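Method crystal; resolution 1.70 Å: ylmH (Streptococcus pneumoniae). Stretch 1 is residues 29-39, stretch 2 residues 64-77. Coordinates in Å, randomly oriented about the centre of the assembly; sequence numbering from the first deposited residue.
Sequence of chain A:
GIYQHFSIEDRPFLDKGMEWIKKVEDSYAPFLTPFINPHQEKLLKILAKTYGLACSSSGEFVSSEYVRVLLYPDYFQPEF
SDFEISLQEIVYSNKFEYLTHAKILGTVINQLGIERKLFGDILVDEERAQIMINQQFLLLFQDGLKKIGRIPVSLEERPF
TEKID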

# COMPACT_ATOMS: atom_id res chain seq x y z
N ALA A 29 -3.94 20.56 -2.59
CA ALA A 29 -3.75 19.79 -1.37
C ALA A 29 -3.15 18.42 -1.69
O ALA A 29 -3.20 17.99 -2.81
CB ALA A 29 -5.01 19.59 -0.65
N PRO A 30 -2.56 17.76 -0.72
CA PRO A 30 -1.94 16.46 -1.05
C PRO A 30 -3.02 15.45 -1.38
O PRO A 30 -4.14 15.50 -0.80
CB PRO A 30 -1.18 16.07 0.24
CG PRO A 30 -1.10 17.36 0.99
CD PRO A 30 -2.38 18.11 0.69
N PHE A 31 -2.65 14.51 -2.27
CA PHE A 31 -3.46 13.36 -2.59
C PHE A 31 -2.63 12.11 -2.28
O PHE A 31 -1.48 12.05 -2.66
CB PHE A 31 -3.83 13.31 -4.08
CG PHE A 31 -4.69 12.12 -4.41
CD1 PHE A 31 -6.01 12.07 -3.95
CD2 PHE A 31 -4.18 10.99 -5.03
CE1 PHE A 31 -6.81 10.98 -4.16
CE2 PHE A 31 -4.99 9.86 -5.22
CZ PHE A 31 -6.32 9.87 -4.77
N LEU A 32 -3.23 11.18 -1.54
CA LEU A 32 -2.60 9.91 -1.20
C LEU A 32 -3.24 8.78 -2.03
O LEU A 32 -4.48 8.55 -1.98
CB LEU A 32 -2.79 9.64 0.28
CG LEU A 32 -2.40 8.29 0.87
CD1 LEU A 32 -0.94 8.21 0.71
CD2 LEU A 32 -2.81 8.14 2.39
N THR A 33 -2.40 8.04 -2.75
CA THR A 33 -2.81 6.97 -3.60
C THR A 33 -3.10 5.70 -2.83
O THR A 33 -2.71 5.54 -1.63
CB THR A 33 -1.72 6.61 -4.65
OG1 THR A 33 -0.60 5.91 -4.01
CG2 THR A 33 -1.24 7.80 -5.34
N PRO A 34 -3.74 4.75 -3.48
CA PRO A 34 -3.83 3.41 -2.90
C PRO A 34 -2.48 2.73 -2.96
O PRO A 34 -1.51 3.26 -3.52
CB PRO A 34 -4.77 2.68 -3.85
CG PRO A 34 -5.29 3.68 -4.76
CD PRO A 34 -4.43 4.83 -4.77
N PHE A 35 -2.43 1.48 -2.50
CA PHE A 35 -1.19 0.72 -2.75
C PHE A 35 -1.01 0.42 -4.25
O PHE A 35 -1.94 -0.02 -4.93
CB PHE A 35 -1.14 -0.55 -1.95
CG PHE A 35 -0.87 -0.34 -0.50
CD1 PHE A 35 0.45 -0.29 -0.06
CD2 PHE A 35 -1.88 -0.23 0.43
CE1 PHE A 35 0.77 -0.15 1.28
CE2 PHE A 35 -1.56 -0.06 1.82
CZ PHE A 35 -0.20 -0.06 2.22
N ILE A 36 0.21 0.68 -4.71
CA ILE A 36 0.64 0.42 -6.11
C ILE A 36 1.95 -0.33 -6.14
O ILE A 36 2.70 -0.37 -5.15
CB ILE A 36 0.76 1.80 -6.87
CG1 ILE A 36 1.81 2.74 -6.27
CG2 ILE A 36 -0.60 2.51 -6.93
CD1 ILE A 36 2.02 4.03 -7.10
N ASN A 37 2.21 -0.99 -7.27
CA ASN A 37 3.42 -1.80 -7.44
C ASN A 37 4.62 -0.96 -7.87
O ASN A 37 4.49 0.25 -8.10
CB ASN A 37 3.11 -3.04 -8.33
CG ASN A 37 2.96 -2.69 -9.79
OD1 ASN A 37 3.55 -1.75 -10.30
ND2 ASN A 37 2.21 -3.53 -10.51
N PRO A 38 5.83 -1.50 -7.80
CA PRO A 38 7.03 -0.73 -8.11
C PRO A 38 7.07 -0.11 -9.54
O PRO A 38 7.54 0.98 -9.72
CB PRO A 38 8.12 -1.77 -7.93
CG PRO A 38 7.56 -2.67 -6.91
CD PRO A 38 6.16 -2.88 -7.35
N HIS A 39 6.52 -0.79 -10.50
CA HIS A 39 6.45 -0.23 -11.83
C HIS A 39 5.52 0.96 -11.91
O HIS A 39 5.89 1.95 -12.47
CB HIS A 39 5.97 -1.23 -12.83
CG HIS A 39 5.94 -0.65 -14.21
ND1 HIS A 39 7.08 -0.42 -14.94
CD2 HIS A 39 4.89 -0.33 -15.02
CE1 HIS A 39 6.76 0.07 -16.13
NE2 HIS A 39 5.44 0.13 -16.20
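Stretch 2, residues 64-77: SEYVRVLLYPDYFQ

Stretch 2 runs antiparallel to stretch 1, so that Tyr-72 lies beside Pro-30 and Glu-65 near Pro-38. The backbone of 69-72 is extended, and Phe-31 and Leu-71 form a hydrogen-bonded pair: Phe-31 N to Leu-71 O and Leu-71 N to Phe-31 O are both 2.8 Å. Thr-33 N donates a hydrogen bond to Val-69 O at 2.9 Å. Beyond this the register shifts by one residue, and pairing resumes as a single bridge, Ile-36 N to Val-67 O at 2.8 Å and Val-67 N to Ile-36 O at 3.0 Å.

Side chains span the interruption. With chi1 at p, Thr-33 places OG1 2.9 Å from Val-69 N, accepting its hydrogen bond, while OG1 donates to Pro-34 O at 2.8 Å; a small hydroxyl side chain can thus serve both backbones. Arg-68 (m, t, p, chi4 180°) is long enough to lay its aliphatic part across Phe-35, with CG 3.7 Å from the centroid of the Phe-35 ring, and still bring NE within 2.8 Å of Thr-33 O. A weak bond from NH2 to Thr-33 O, 3.2 Å, supplements it, and Leu-32 CD2 covers one guanidinium face, 3.5 Å from Arg-68 NH2. The m rotamer of Phe-35 (chi2 -88°) offers its ring face to this chain.

Apolar side chains add further contacts. Leu-32 (t, p) and Leu-70 (m, t) share a sheet face, with Leu-32 CB 3.7 Å from Leu-70 CD2; Phe-31 and Leu-71 occupy the other. Ile-36 points its CB away, yet chi1 p and chi2 t carry CD1 to 3.8 Å from Val-69 CG2. After the strand, a type I turn from Pro-73 to Phe-76 brings the t rotamer of Phe-76 under Pro-30. Pro-30 CG sits 3.5 Å from the centroid of the Phe-76 ring, almost on its normal, so that a C-H group of the puckered proline packs over the aromatic face.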

# COMPACT_ATOMS: atom_id res chain seq x y z
N SER A 64 9.77 -1.45 0.79
CA SER A 64 8.69 -2.33 0.51
C SER A 64 8.53 -2.49 -0.95
O SER A 64 9.12 -1.75 -1.74
CB SER A 64 7.40 -1.83 1.16
OG SER A 64 7.04 -0.59 0.62
N GLU A 65 7.80 -3.50 -1.33
CA GLU A 65 7.47 -3.64 -2.75
C GLU A 65 6.26 -2.79 -3.15
O GLU A 65 6.37 -1.86 -3.96
CB GLU A 65 7.29 -5.11 -3.12
CG GLU A 65 8.60 -5.90 -3.07
CD GLU A 65 9.83 -5.16 -3.63
OE1 GLU A 65 9.90 -4.93 -4.87
OE2 GLU A 65 10.77 -4.82 -2.83
N TYR A 66 5.13 -3.09 -2.55
CA TYR A 66 3.93 -2.23 -2.66
C TYR A 66 4.12 -0.97 -1.84
O TYR A 66 4.55 -1.00 -0.69
CB TYR A 66 2.67 -3.02 -2.26
CG TYR A 66 2.50 -4.14 -3.21
CD1 TYR A 66 2.11 -3.93 -4.52
CD2 TYR A 66 2.83 -5.43 -2.84
CE1 TYR A 66 2.02 -5.02 -5.44
CE2 TYR A 66 2.79 -6.50 -3.74
CZ TYR A 66 2.37 -6.30 -5.00
OH TYR A 66 2.35 -7.39 -5.82
N VAL A 67 3.70 0.15 -2.41
CA VAL A 67 3.84 1.45 -1.78
C VAL A 67 2.62 2.29 -1.93
O VAL A 67 1.78 2.04 -2.78
CB VAL A 67 5.09 2.23 -2.33
CG1 VAL A 67 6.33 1.49 -2.07
CG2 VAL A 67 4.95 2.51 -3.80
N ARG A 68 2.49 3.29 -1.09
CA ARG A 68 1.55 4.38 -1.37
C ARG A 68 2.32 5.65 -1.65
O ARG A 68 3.46 5.85 -1.18
CB ARG A 68 0.58 4.61 -0.20
CG ARG A 68 -0.18 3.41 0.25
CD ARG A 68 -1.20 3.65 1.36
NE ARG A 68 -2.35 4.42 0.89
CZ ARG A 68 -3.37 4.77 1.62
NH1 ARG A 68 -3.37 4.47 2.89
NH2 ARG A 68 -4.44 5.38 1.09
N VAL A 69 1.73 6.52 -2.46
CA VAL A 69 2.42 7.71 -2.89
C VAL A 69 1.63 8.91 -2.51
O VAL A 69 0.38 8.94 -2.56
CB VAL A 69 2.69 7.67 -4.47
CG1 VAL A 69 3.06 9.00 -5.09
CG2 VAL A 69 3.76 6.62 -4.86
N LEU A 70 2.37 9.93 -2.14
CA LEU A 70 1.73 11.21 -1.85
C LEU A 70 2.11 12.20 -2.93
O LEU A 70 3.29 12.38 -3.25
CB LEU A 70 2.18 11.66 -0.49
CG LEU A 70 1.53 11.12 0.74
CD1 LEU A 70 2.43 11.40 1.91
CD2 LEU A 70 0.12 11.85 0.78
N LEU A 71 1.11 12.85 -3.53
CA LEU A 71 1.32 13.91 -4.53
C LEU A 71 0.96 15.23 -3.85
O LEU A 71 -0.08 15.27 -3.22
CB LEU A 71 0.42 13.64 -5.74
CG LEU A 71 0.73 12.34 -6.53
CD1 LEU A 71 -0.33 11.90 -7.54
CD2 LEU A 71 2.00 12.49 -7.26
N TYR A 72 1.74 16.33 -3.98
CA TYR A 72 1.47 17.49 -3.14
C TYR A 72 2.10 18.78 -3.65
O TYR A 72 3.04 18.73 -4.43
CB TYR A 72 1.86 17.26 -1.69
CG TYR A 72 3.27 16.75 -1.54
CD1 TYR A 72 3.54 15.40 -1.63
CD2 TYR A 72 4.35 17.61 -1.34
CE1 TYR A 72 4.82 14.91 -1.54
CE2 TYR A 72 5.69 17.09 -1.23
CZ TYR A 72 5.88 15.75 -1.31
OH TYR A 72 7.17 15.21 -1.24
N PRO A 73 1.46 19.91 -3.30
CA PRO A 73 2.05 21.23 -3.57
C PRO A 73 3.25 21.45 -2.65
O PRO A 73 3.36 20.77 -1.63
CB PRO A 73 0.93 22.18 -3.21
CG PRO A 73 -0.29 21.35 -3.24
CD PRO A 73 0.16 20.06 -2.64
N ASP A 74 4.05 22.48 -2.95
CA ASP A 74 5.38 22.68 -2.33
C ASP A 74 5.37 23.08 -0.85
O ASP A 74 6.32 22.73 -0.10
CB ASP A 74 6.18 23.67 -3.13
CG ASP A 74 6.55 23.16 -4.53
OD1 ASP A 74 6.66 21.92 -4.76
OD2 ASP A 74 6.73 23.95 -5.48
N TYR A 75 4.30 23.73 -0.42
CA TYR A 75 4.16 24.05 0.98
C TYR A 75 4.24 22.79 1.88
O TYR A 75 4.66 22.87 3.03
CB TYR A 75 2.87 24.83 1.21
CG TYR A 75 1.59 24.03 1.12
CD1 TYR A 75 0.90 23.92 -0.08
CD2 TYR A 75 1.06 23.43 2.25
CE1 TYR A 75 -0.27 23.16 -0.18
CE2 TYR A 75 -0.14 22.68 2.18
CZ TYR A 75 -0.79 22.57 0.96
OH TYR A 75 -1.95 21.86 0.89
N PHE A 76 3.87 21.62 1.37
CA PHE A 76 3.71 20.43 2.22
C PHE A 76 5.08 19.67 2.31
O PHE A 76 5.63 19.38 1.32
CB PHE A 76 2.59 19.55 1.61
CG PHE A 76 2.11 18.42 2.50
CD1 PHE A 76 1.21 18.67 3.53
CD2 PHE A 76 2.48 17.12 2.24
CE1 PHE A 76 0.73 17.65 4.32
CE2 PHE A 76 1.99 16.07 3.03
CZ PHE A 76 1.13 16.35 4.09
N GLN A 77 5.69 19.29 3.44
CA GLN A 77 5.23 18.94 4.74
C GLN A 77 5.43 17.39 5.04
O GLN A 77 5.30 17.09 6.16
CB GLN A 77 3.81 19.43 5.09
CG GLN A 77 3.73 20.74 5.87
CD GLN A 77 2.33 21.32 5.96
OE1 GLN A 77 1.43 20.71 6.57
NE2 GLN A 77 2.13 22.50 5.37